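Catechol 2,3-dioxygenase (Pseudomonas sp. KL28, PDB 3HPY) probably catalyses the iron-dependent extradiol cleavage of catechol by dioxygen to 2-hydroxy-6-oxohexa-2,4-dienoate, as a homotetramer. Local coordinates at residues A2-V14 against F71-D83. Numbering follows the deposited sequence.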
loop_
_atom_site.group_PDB
_atom_site.type_symbol
_atom_site.label_atom_id
_atom_site.label_comp_id
_atom_site.label_asym_id
_atom_site.label_seq_id
_atom_site.Cartn_x
_atom_site.Cartn_y
_atom_site.Cartn_z
ATOM N N ALA C 2 4.907 30.385 7.814
ATOM C CA ALA C 2 4.600 30.625 6.378
ATOM C C ALA C 2 5.764 30.249 5.482
ATOM O O ALA C 2 6.902 30.093 5.937
ATOM C CB ALA C 2 4.252 32.092 6.150
ATOM N N MET C 3 5.464 30.091 4.202
ATOM C CA MET C 3 6.485 29.791 3.209
ATOM C C MET C 3 6.820 31.139 2.553
ATOM O O MET C 3 5.947 31.769 1.942
ATOM C CB MET C 3 5.931 28.815 2.166
ATOM C CG MET C 3 6.033 27.345 2.546
ATOM S SD MET C 3 7.745 26.835 2.755
ATOM C CE MET C 3 8.343 26.877 1.051
ATOM N N THR C 4 8.063 31.590 2.719
ATOM C CA THR C 4 8.525 32.851 2.134
ATOM C C THR C 4 9.827 32.602 1.374
ATOM O O THR C 4 10.362 31.495 1.396
ATOM C CB THR C 4 8.811 33.937 3.214
ATOM O OG1 THR C 4 9.794 33.452 4.128
ATOM C CG2 THR C 4 7.545 34.293 3.986
ATOM N N GLY C 5 10.339 33.640 0.711
ATOM C CA GLY C 5 11.580 33.499 -0.039
ATOM C C GLY C 5 11.529 32.460 -1.147
ATOM O O GLY C 5 10.645 32.506 -2.009
ATOM N N VAL C 6 12.490 31.541 -1.151
ATOM C CA VAL C 6 12.527 30.481 -2.159
ATOM C C VAL C 6 11.503 29.428 -1.734
ATOM O O VAL C 6 11.637 28.807 -0.681
ATOM C CB VAL C 6 13.920 29.840 -2.239
ATOM C CG1 VAL C 6 13.940 28.783 -3.326
ATOM C CG2 VAL C 6 14.967 30.914 -2.509
ATOM N N LEU C 7 10.479 29.236 -2.557
ATOM C CA LEU C 7 9.412 28.308 -2.226
ATOM C C LEU C 7 9.632 26.853 -2.601
ATOM O O LEU C 7 9.508 25.962 -1.761
ATOM C CB LEU C 7 8.105 28.777 -2.875
ATOM C CG LEU C 7 7.584 30.173 -2.532
ATOM C CD1 LEU C 7 6.278 30.430 -3.266
ATOM C CD2 LEU C 7 7.388 30.292 -1.027
ATOM N N ARG C 8 9.974 26.618 -3.862
ATOM C CA ARG C 8 10.122 25.253 -4.353
ATOM C C ARG C 8 10.890 25.181 -5.672
ATOM O O ARG C 8 11.155 26.202 -6.308
ATOM C CB ARG C 8 8.713 24.671 -4.582
ATOM C CG ARG C 8 7.718 25.670 -5.267
ATOM C CD ARG C 8 6.691 24.953 -6.177
ATOM N NE ARG C 8 5.857 25.782 -7.070
ATOM C CZ ARG C 8 5.111 26.829 -6.703
ATOM N NH1 ARG C 8 5.077 27.235 -5.443
ATOM N NH2 ARG C 8 4.340 27.443 -7.594
ATOM N N PRO C 9 11.299 23.963 -6.074
ATOM C CA PRO C 9 12.015 23.826 -7.347
ATOM C C PRO C 9 10.969 24.214 -8.391
ATOM O O PRO C 9 9.838 23.714 -8.336
ATOM C CB PRO C 9 12.329 22.339 -7.407
ATOM C CG PRO C 9 12.526 21.969 -5.973
ATOM C CD PRO C 9 11.488 22.775 -5.220
ATOM N N GLY C 10 11.322 25.099 -9.324
ATOM C CA GLY C 10 10.363 25.530 -10.329
ATOM C C GLY C 10 10.455 24.816 -11.666
ATOM O O GLY C 10 9.435 24.517 -12.284
ATOM N N HIS C 11 11.672 24.533 -12.120
ATOM C CA HIS C 11 11.837 23.860 -13.395
ATOM C C HIS C 11 13.256 23.354 -13.638
ATOM O O HIS C 11 14.221 23.854 -13.052
ATOM C CB HIS C 11 11.408 24.811 -14.527
ATOM C CG HIS C 11 12.195 26.086 -14.585
ATOM N ND1 HIS C 11 11.644 27.282 -14.996
ATOM C CD2 HIS C 11 13.498 26.346 -14.321
ATOM C CE1 HIS C 11 12.574 28.221 -14.979
ATOM N NE2 HIS C 11 13.707 27.679 -14.573
ATOM N N ALA C 12 13.378 22.347 -14.497
ATOM C CA ALA C 12 14.681 21.795 -14.841
ATOM C C ALA C 12 14.838 21.787 -16.360
ATOM O O ALA C 12 14.064 21.136 -17.057
ATOM C CB ALA C 12 14.813 20.378 -14.299
ATOM N N GLN C 13 15.819 22.517 -16.884
ATOM C CA GLN C 13 16.031 22.519 -18.329
ATOM C C GLN C 13 17.069 21.450 -18.639
ATOM O O GLN C 13 18.247 21.601 -18.307
ATOM C CB GLN C 13 16.525 23.882 -18.823
ATOM C CG GLN C 13 16.827 23.910 -20.326
ATOM C CD GLN C 13 15.665 24.413 -21.162
ATOM O OE1 GLN C 13 15.493 25.620 -21.347
ATOM N NE2 GLN C 13 14.853 23.488 -21.666
ATOM N N VAL C 14 16.613 20.370 -19.268
ATOM C CA VAL C 14 17.465 19.237 -19.611
ATOM C C VAL C 14 17.508 19.038 -21.126
ATOM O O VAL C 14 16.515 19.248 -21.827
ATOM C CB VAL C 14 16.942 17.936 -18.932
ATOM C CG1 VAL C 14 17.784 16.736 -19.354
ATOM C CG2 VAL C 14 16.984 18.088 -17.422
ATOM N N PHE C 71 14.203 27.950 -9.320
ATOM C CA PHE C 71 13.386 27.927 -8.108
ATOM C C PHE C 71 12.397 29.090 -8.112
ATOM O O PHE C 71 12.787 30.240 -8.321
ATOM C CB PHE C 71 14.269 28.079 -6.874
ATOM C CG PHE C 71 15.109 26.880 -6.559
ATOM C CD1 PHE C 71 14.589 25.842 -5.802
ATOM C CD2 PHE C 71 16.445 26.815 -6.960
ATOM C CE1 PHE C 71 15.379 24.767 -5.439
ATOM C CE2 PHE C 71 17.248 25.732 -6.598
ATOM C CZ PHE C 71 16.713 24.712 -5.836
ATOM N N LYS C 72 11.121 28.806 -7.863
ATOM C CA LYS C 72 10.147 29.888 -7.813
ATOM C C LYS C 72 10.243 30.527 -6.433
ATOM O O LYS C 72 10.432 29.818 -5.443
ATOM C CB LYS C 72 8.729 29.369 -8.046
ATOM C CG LYS C 72 7.696 30.482 -8.008
ATOM C CD LYS C 72 6.356 30.068 -8.559
ATOM C CE LYS C 72 5.365 31.212 -8.446
ATOM N NZ LYS C 72 4.099 30.898 -9.166
ATOM N N VAL C 73 10.151 31.857 -6.365
ATOM C CA VAL C 73 10.214 32.558 -5.074
ATOM C C VAL C 73 8.834 33.149 -4.765
ATOM O O VAL C 73 7.956 33.149 -5.627
ATOM C CB VAL C 73 11.278 33.690 -5.072
ATOM C CG1 VAL C 73 12.636 33.126 -5.485
ATOM C CG2 VAL C 73 10.852 34.822 -6.000
ATOM N N LEU C 74 8.643 33.664 -3.557
ATOM C CA LEU C 74 7.338 34.194 -3.179
ATOM C C LEU C 74 6.747 35.211 -4.155
ATOM O O LEU C 74 5.633 35.010 -4.664
ATOM C CB LEU C 74 7.396 34.795 -1.774
ATOM C CG LEU C 74 6.045 35.079 -1.089
ATOM C CD1 LEU C 74 5.198 33.807 -0.991
ATOM C CD2 LEU C 74 6.307 35.621 0.299
ATOM N N ASP C 75 7.476 36.293 -4.418
ATOM C CA ASP C 75 6.996 37.340 -5.332
ATOM C C ASP C 75 8.127 38.166 -5.957
ATOM O O ASP C 75 9.307 37.947 -5.671
ATOM C CB ASP C 75 6.035 38.275 -4.585
ATOM C CG ASP C 75 6.562 38.675 -3.217
ATOM O OD1 ASP C 75 7.729 39.113 -3.134
ATOM O OD2 ASP C 75 5.814 38.553 -2.224
ATOM N N LYS C 76 7.754 39.123 -6.808
ATOM C CA LYS C 76 8.732 39.973 -7.476
ATOM C C LYS C 76 9.607 40.698 -6.459
ATOM O O LYS C 76 10.812 40.822 -6.652
ATOM C CB LYS C 76 8.017 40.975 -8.390
ATOM C CG LYS C 76 7.276 40.315 -9.549
ATOM C CD LYS C 76 6.301 41.282 -10.219
ATOM C CE LYS C 76 5.083 41.522 -9.338
ATOM N NZ LYS C 76 4.278 42.703 -9.763
ATOM N N ALA C 77 9.003 41.154 -5.367
ATOM C CA ALA C 77 9.755 41.844 -4.319
ATOM C C ALA C 77 10.834 40.923 -3.748
ATOM O O ALA C 77 11.954 41.353 -3.471
ATOM C CB ALA C 77 8.807 42.300 -3.198
ATOM N N THR C 78 10.490 39.654 -3.564
ATOM C CA THR C 78 11.435 38.685 -3.026
ATOM C C THR C 78 12.543 38.461 -4.048
ATOM O O THR C 78 13.726 38.405 -3.699
ATOM C CB THR C 78 10.738 37.343 -2.739
ATOM O OG1 THR C 78 9.552 37.589 -1.970
ATOM C CG2 THR C 78 11.662 36.411 -1.952
ATOM N N LEU C 79 12.143 38.343 -5.313
ATOM C CA LEU C 79 13.078 38.120 -6.408
ATOM C C LEU C 79 14.170 39.190 -6.401
ATOM O O LEU C 79 15.360 38.871 -6.350
ATOM C CB LEU C 79 12.337 38.143 -7.746
ATOM C CG LEU C 79 13.108 37.669 -8.980
ATOM C CD1 LEU C 79 13.525 36.217 -8.782
ATOM C CD2 LEU C 79 12.238 37.801 -10.231
ATOM N N GLU C 80 13.758 40.455 -6.444
ATOM C CA GLU C 80 14.702 41.572 -6.436
ATOM C C GLU C 80 15.588 41.464 -5.202
ATOM O O GLU C 80 16.807 41.600 -5.271
ATOM C CB GLU C 80 13.952 42.905 -6.399
ATOM C CG GLU C 80 12.983 43.125 -7.550
ATOM C CD GLU C 80 13.660 43.052 -8.903
ATOM O OE1 GLU C 80 14.891 43.276 -8.962
ATOM O OE2 GLU C 80 12.964 42.781 -9.906
ATOM N N LYS C 81 14.945 41.217 -4.070
ATOM C CA LYS C 81 15.621 41.088 -2.787
ATOM C C LYS C 81 16.754 40.053 -2.853
ATOM O O LYS C 81 17.885 40.325 -2.439
ATOM C CB LYS C 81 14.580 40.701 -1.739
ATOM C CG LYS C 81 14.949 41.029 -0.314
ATOM C CD LYS C 81 15.752 39.924 0.327
ATOM C CE LYS C 81 15.944 40.206 1.810
ATOM N NZ LYS C 81 16.751 39.143 2.475
ATOM N N LEU C 82 16.454 38.873 -3.387
ATOM C CA LEU C 82 17.457 37.822 -3.496
ATOM C C LEU C 82 18.551 38.139 -4.519
ATOM O O LEU C 82 19.726 37.853 -4.283
ATOM C CB LEU C 82 16.772 36.492 -3.813
ATOM C CG LEU C 82 15.955 36.045 -2.598
ATOM C CD1 LEU C 82 14.962 34.962 -2.988
ATOM C CD2 LEU C 82 16.908 35.562 -1.514
ATOM N N ASP C 83 18.174 38.728 -5.649
ATOM C CA ASP C 83 19.171 39.099 -6.651
ATOM C C ASP C 83 20.204 39.982 -5.935
ATOM O O ASP C 83 21.405 39.746 -6.037
ATOM C CB ASP C 83 18.502 39.869 -7.804
ATOM C CG ASP C 83 19.462 40.186 -8.957
ATOM O OD1 ASP C 83 19.078 41.006 -9.817
ATOM O OD2 ASP C 83 20.578 39.625 -9.018
HETATM O O HOH W 1 9.804 36.533 0.642
#
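The backbones of G5-R8 and K72-L74 pair antiparallel through three hydrogen bonds in the N-terminal VOC domain, where the start of the chain meets strand 65-73 and helix 76-89. L74 N donates to G5 O (2.8 Å). L7 N donates to K72 O (2.9 Å), and R8 O accepts from K72 N (3.0 Å). The extra residue on the N-terminal strand, with L7 and R8 together opposite K72, makes a classic beta bulge. G5 O and R8 O each also receive a CA-H...O contact, from V73 CA and F71 CA respectively. Beside G5, one water accepts from G5 N and donates to T78 OG1. That hydroxyl gives its own proton to D75 OD1 from above the carboxylate plane, while T78 N reaches D75 OD1 nearly along its C-O bond. D75 thus caps helix 76-89, and T78 CG2 presses tightly on G5 CA at 3.5 Å. The two V6 methyls have different partners: CG1, anti to the backbone N (chi1 -178°), meets F71 CB at 3.6 Å, and CG2 touches L82 CD1. P9 CA and CG lie against the F71 ring, whose edge approaches R8 O. R8 and K72 run side by side, with K72 CD over one guanidinium face, 3.4 Å from R8 NH2. Both form salt bridges to D52 and to D278 of the second subunit, whose Y276 adds a cation-pi contact to R8. The pairing itself thus satisfies G5 O, L7 N, R8 O, K72 N, K72 O and L74 N, and a water G5 N, whereas the two aspartates probably balance the R8 and K72 charges, linking this pairing to the second subunit.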